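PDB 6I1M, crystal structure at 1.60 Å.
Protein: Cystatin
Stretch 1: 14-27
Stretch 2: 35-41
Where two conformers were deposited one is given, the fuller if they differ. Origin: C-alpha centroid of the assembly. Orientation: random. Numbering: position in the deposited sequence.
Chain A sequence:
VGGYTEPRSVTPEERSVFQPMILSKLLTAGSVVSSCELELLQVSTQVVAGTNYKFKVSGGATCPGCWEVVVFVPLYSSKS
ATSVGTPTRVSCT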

# COMPACT_ATOMS: atom_id res chain seq x y z
N GLU A 14 2.54 -7.49 -7.95
CA GLU A 14 2.44 -6.52 -6.82
C GLU A 14 0.96 -6.20 -6.59
O GLU A 14 0.50 -6.24 -5.43
CB GLU A 14 3.27 -5.26 -7.10
CG GLU A 14 4.77 -5.42 -6.84
CD GLU A 14 5.64 -4.34 -7.48
OE1 GLU A 14 5.08 -3.44 -8.18
OE2 GLU A 14 6.88 -4.39 -7.28
N ARG A 15 0.20 -5.89 -7.64
CA ARG A 15 -1.26 -5.66 -7.45
C ARG A 15 -1.88 -6.92 -6.82
O ARG A 15 -2.69 -6.81 -5.87
CB ARG A 15 -1.96 -5.35 -8.77
CG ARG A 15 -1.41 -4.16 -9.52
CD ARG A 15 -2.19 -3.98 -10.81
NE ARG A 15 -1.49 -3.00 -11.63
CZ ARG A 15 -1.63 -1.70 -11.48
NH1 ARG A 15 -2.45 -1.22 -10.56
NH2 ARG A 15 -0.99 -0.87 -12.28
N SER A 16 -1.56 -8.09 -7.34
CA SER A 16 -2.16 -9.35 -6.85
C SER A 16 -1.95 -9.52 -5.34
O SER A 16 -2.89 -9.95 -4.65
CB SER A 16 -1.64 -10.52 -7.63
OG SER A 16 -2.29 -11.68 -7.19
N VAL A 17 -0.78 -9.16 -4.83
CA VAL A 17 -0.40 -9.46 -3.42
C VAL A 17 -0.87 -8.32 -2.51
O VAL A 17 -1.52 -8.59 -1.50
CB VAL A 17 1.12 -9.73 -3.33
CG1 VAL A 17 1.66 -9.69 -1.91
CG2 VAL A 17 1.47 -11.06 -3.98
N PHE A 18 -0.58 -7.08 -2.89
CA PHE A 18 -0.69 -5.89 -2.00
C PHE A 18 -2.09 -5.28 -2.05
O PHE A 18 -2.50 -4.78 -1.02
CB PHE A 18 0.36 -4.84 -2.34
CG PHE A 18 1.78 -5.31 -2.10
CD1 PHE A 18 2.19 -5.67 -0.82
CD2 PHE A 18 2.68 -5.42 -3.14
CE1 PHE A 18 3.49 -6.14 -0.61
CE2 PHE A 18 3.98 -5.86 -2.92
CZ PHE A 18 4.39 -6.20 -1.66
N GLN A 19 -2.80 -5.34 -3.18
CA GLN A 19 -4.12 -4.65 -3.27
C GLN A 19 -5.06 -5.24 -2.22
O GLN A 19 -5.69 -4.46 -1.51
CB GLN A 19 -4.70 -4.63 -4.68
CG GLN A 19 -5.98 -3.81 -4.79
CD GLN A 19 -7.28 -4.50 -4.42
OE1 GLN A 19 -7.34 -5.60 -3.87
NE2 GLN A 19 -8.36 -3.83 -4.77
N PRO A 20 -5.24 -6.57 -2.07
CA PRO A 20 -6.14 -7.10 -1.02
C PRO A 20 -5.67 -6.85 0.42
O PRO A 20 -6.51 -6.69 1.27
CB PRO A 20 -6.13 -8.61 -1.23
CG PRO A 20 -5.74 -8.76 -2.69
CD PRO A 20 -4.74 -7.66 -2.93
N MET A 21 -4.35 -6.80 0.65
CA MET A 21 -3.79 -6.48 1.99
C MET A 21 -4.18 -5.04 2.34
O MET A 21 -4.57 -4.78 3.47
CB MET A 21 -2.27 -6.57 2.02
CG MET A 21 -1.70 -7.95 1.91
SD MET A 21 0.11 -7.83 2.13
CE MET A 21 0.63 -9.33 1.30
N ILE A 22 -4.03 -4.12 1.39
CA ILE A 22 -4.30 -2.67 1.63
C ILE A 22 -5.80 -2.45 1.82
O ILE A 22 -6.16 -1.66 2.72
CB ILE A 22 -3.66 -1.80 0.54
CG1 ILE A 22 -2.14 -1.98 0.57
CG2 ILE A 22 -4.07 -0.35 0.72
CD1 ILE A 22 -1.40 -1.26 -0.54
N LEU A 23 -6.63 -3.14 1.04
CA LEU A 23 -8.10 -3.03 1.12
C LEU A 23 -8.52 -3.49 2.51
O LEU A 23 -9.25 -2.75 3.18
CB LEU A 23 -8.72 -3.93 0.05
CG LEU A 23 -10.25 -4.01 0.03
CD1 LEU A 23 -10.90 -2.64 0.17
CD2 LEU A 23 -10.72 -4.67 -1.26
N SER A 24 -8.05 -4.68 2.89
CA SER A 24 -8.36 -5.29 4.21
C SER A 24 -8.01 -4.30 5.32
O SER A 24 -8.84 -4.12 6.20
CB SER A 24 -7.67 -6.60 4.39
OG SER A 24 -7.76 -6.96 5.75
N LYS A 25 -6.84 -3.65 5.26
CA LYS A 25 -6.37 -2.66 6.27
C LYS A 25 -7.32 -1.46 6.31
O LYS A 25 -7.76 -1.09 7.40
CB LYS A 25 -4.97 -2.13 5.94
CG LYS A 25 -4.34 -1.28 7.04
CD LYS A 25 -4.42 -1.88 8.41
CE LYS A 25 -3.77 -1.01 9.47
NZ LYS A 25 -2.43 -1.54 9.83
N LEU A 26 -7.64 -0.89 5.14
CA LEU A 26 -8.57 0.27 5.07
C LEU A 26 -9.95 -0.14 5.60
O LEU A 26 -10.57 0.68 6.33
CB LEU A 26 -8.63 0.80 3.64
CG LEU A 26 -7.42 1.61 3.18
CD1 LEU A 26 -7.49 1.84 1.68
CD2 LEU A 26 -7.33 2.93 3.93
N LEU A 27 -10.40 -1.36 5.30
CA LEU A 27 -11.72 -1.88 5.73
C LEU A 27 -11.74 -2.07 7.26
O LEU A 27 -12.69 -1.57 7.93
CB LEU A 27 -12.03 -3.19 4.99
CG LEU A 27 -13.41 -3.77 5.29
CD1 LEU A 27 -14.53 -2.81 4.89
CD2 LEU A 27 -13.58 -5.11 4.59
N SER A 35 -17.54 -2.70 -0.18
CA SER A 35 -17.77 -2.63 -1.65
C SER A 35 -16.68 -1.83 -2.41
O SER A 35 -16.75 -1.75 -3.67
CB SER A 35 -19.13 -2.03 -1.89
OG SER A 35 -19.05 -0.60 -1.85
N CYS A 36 -15.72 -1.23 -1.69
CA CYS A 36 -14.68 -0.31 -2.23
C CYS A 36 -13.90 -0.96 -3.38
O CYS A 36 -13.30 -2.03 -3.15
CB CYS A 36 -13.70 0.12 -1.15
SG CYS A 36 -12.40 1.24 -1.75
N GLU A 37 -13.87 -0.32 -4.55
CA GLU A 37 -12.94 -0.64 -5.66
C GLU A 37 -11.67 0.16 -5.41
O GLU A 37 -11.72 1.38 -5.57
CB GLU A 37 -13.52 -0.34 -7.05
CG GLU A 37 -14.70 -1.23 -7.36
CD GLU A 37 -15.28 -1.12 -8.77
OE1 GLU A 37 -14.60 -0.54 -9.68
OE2 GLU A 37 -16.41 -1.62 -8.95
N LEU A 38 -10.62 -0.50 -4.97
CA LEU A 38 -9.35 0.18 -4.62
C LEU A 38 -8.32 -0.06 -5.71
O LEU A 38 -8.05 -1.24 -6.06
CB LEU A 38 -8.86 -0.38 -3.29
CG LEU A 38 -7.65 0.36 -2.73
CD1 LEU A 38 -8.08 1.68 -2.09
CD2 LEU A 38 -6.91 -0.53 -1.74
N GLU A 39 -7.70 1.03 -6.17
CA GLU A 39 -6.67 1.04 -7.21
C GLU A 39 -5.32 1.43 -6.62
O GLU A 39 -5.23 2.49 -5.98
CB GLU A 39 -7.05 2.02 -8.31
CG GLU A 39 -6.04 2.06 -9.42
CD GLU A 39 -6.48 2.95 -10.57
OE1 GLU A 39 -7.49 3.66 -10.40
OE2 GLU A 39 -5.85 2.91 -11.62
N LEU A 40 -4.30 0.62 -6.86
CA LEU A 40 -2.90 1.00 -6.56
C LEU A 40 -2.44 1.87 -7.73
O LEU A 40 -2.34 1.34 -8.85
CB LEU A 40 -2.01 -0.24 -6.42
CG LEU A 40 -2.45 -1.34 -5.43
CD1 LEU A 40 -1.30 -2.27 -5.16
CD2 LEU A 40 -2.93 -0.79 -4.11
N LEU A 41 -2.21 3.16 -7.48
CA LEU A 41 -1.84 4.16 -8.52
C LEU A 41 -0.36 4.04 -8.84
O LEU A 41 0.01 4.10 -10.01
CB LEU A 41 -2.16 5.57 -8.02
CG LEU A 41 -3.63 5.90 -7.82
CD1 LEU A 41 -3.77 7.32 -7.32
CD2 LEU A 41 -4.41 5.68 -9.11
O HOH W 1 0.69 1.67 -11.71
O HOH W 2 -2.97 1.72 -11.32
O HOH W 3 -11.14 -3.36 -4.77

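When a helix lies across a strand, apolar side chains fill the space between them, and the polar groups of the strand at the border of that contact still need partners. Cystatin illustrates how long polar side chains from the helix, helped by water, can supply them. Residues 14-27 are helical and 38-41 form a strand; their axes approach to 8.9 Å, with 125° between their N-to-C directions. Q19 lies nearest L40 and L23 nearest L38, each pair with CA atoms 6.7 Å apart.

The strand's alternation sets the pattern. L38 and L40 direct their CA-to-CB bonds toward the helix, whereas those of E39 and L41 point away. The two leucines account for much of the 479 Å² buried between the stretches. I22 touches both, its CG2 lying 3.8 Å from L38 CD2 and its CD1 3.9 Å from L40 CD2. L26 CD1 meets L38 CD1 at 3.8 Å, and F18 CB reaches L40 CD1 at 4.2 Å. Before the strand, C36 CB extends the apolar contact to L23 CD1 at 4.1 Å.

The helix largely satisfies its own backbone through i to i+4 bonds, such as L23 N to Q19 O at 3.0 Å. The break comes at P20, whose ring nitrogen carries no hydrogen; the helix kinks there, and the carbonyl of S16 receives no bond from it.

Strand carbonyls draw on helix side chains. Q19 NE2 donates to L38 O at 2.9 Å with a nearly linear N-H...O angle of 178°. The amide also bonds weakly to water 3, NE2 to the water oxygen being 2.8 Å. That water accepts from L38 N at 2.9 Å and donates to C36 O at 3.0 Å, so both the NH and the carbonyl of L38 have partners.

R15 serves the next inward-facing residue. Its NH1 donates to L40 O at 3.1 Å; the carbonyl lies at the guanidinium edge, near its plane, where the N-H groups point, although the 139° angle is more bent than that of Q19. Water 2 reinforces the link: its oxygen lies 3.1 Å from R15 NH1, from which it accepts, and it donates to L40 O at 2.6 Å and to E39 OE2 at 3.1 Å. L40 O thus receives two donors, and an outward-facing glutamate joins the network. Water 1 carries it to L41, donating to L41 O at 3.0 Å and accepting a weak bond from R15 NH2 at 3.1 Å.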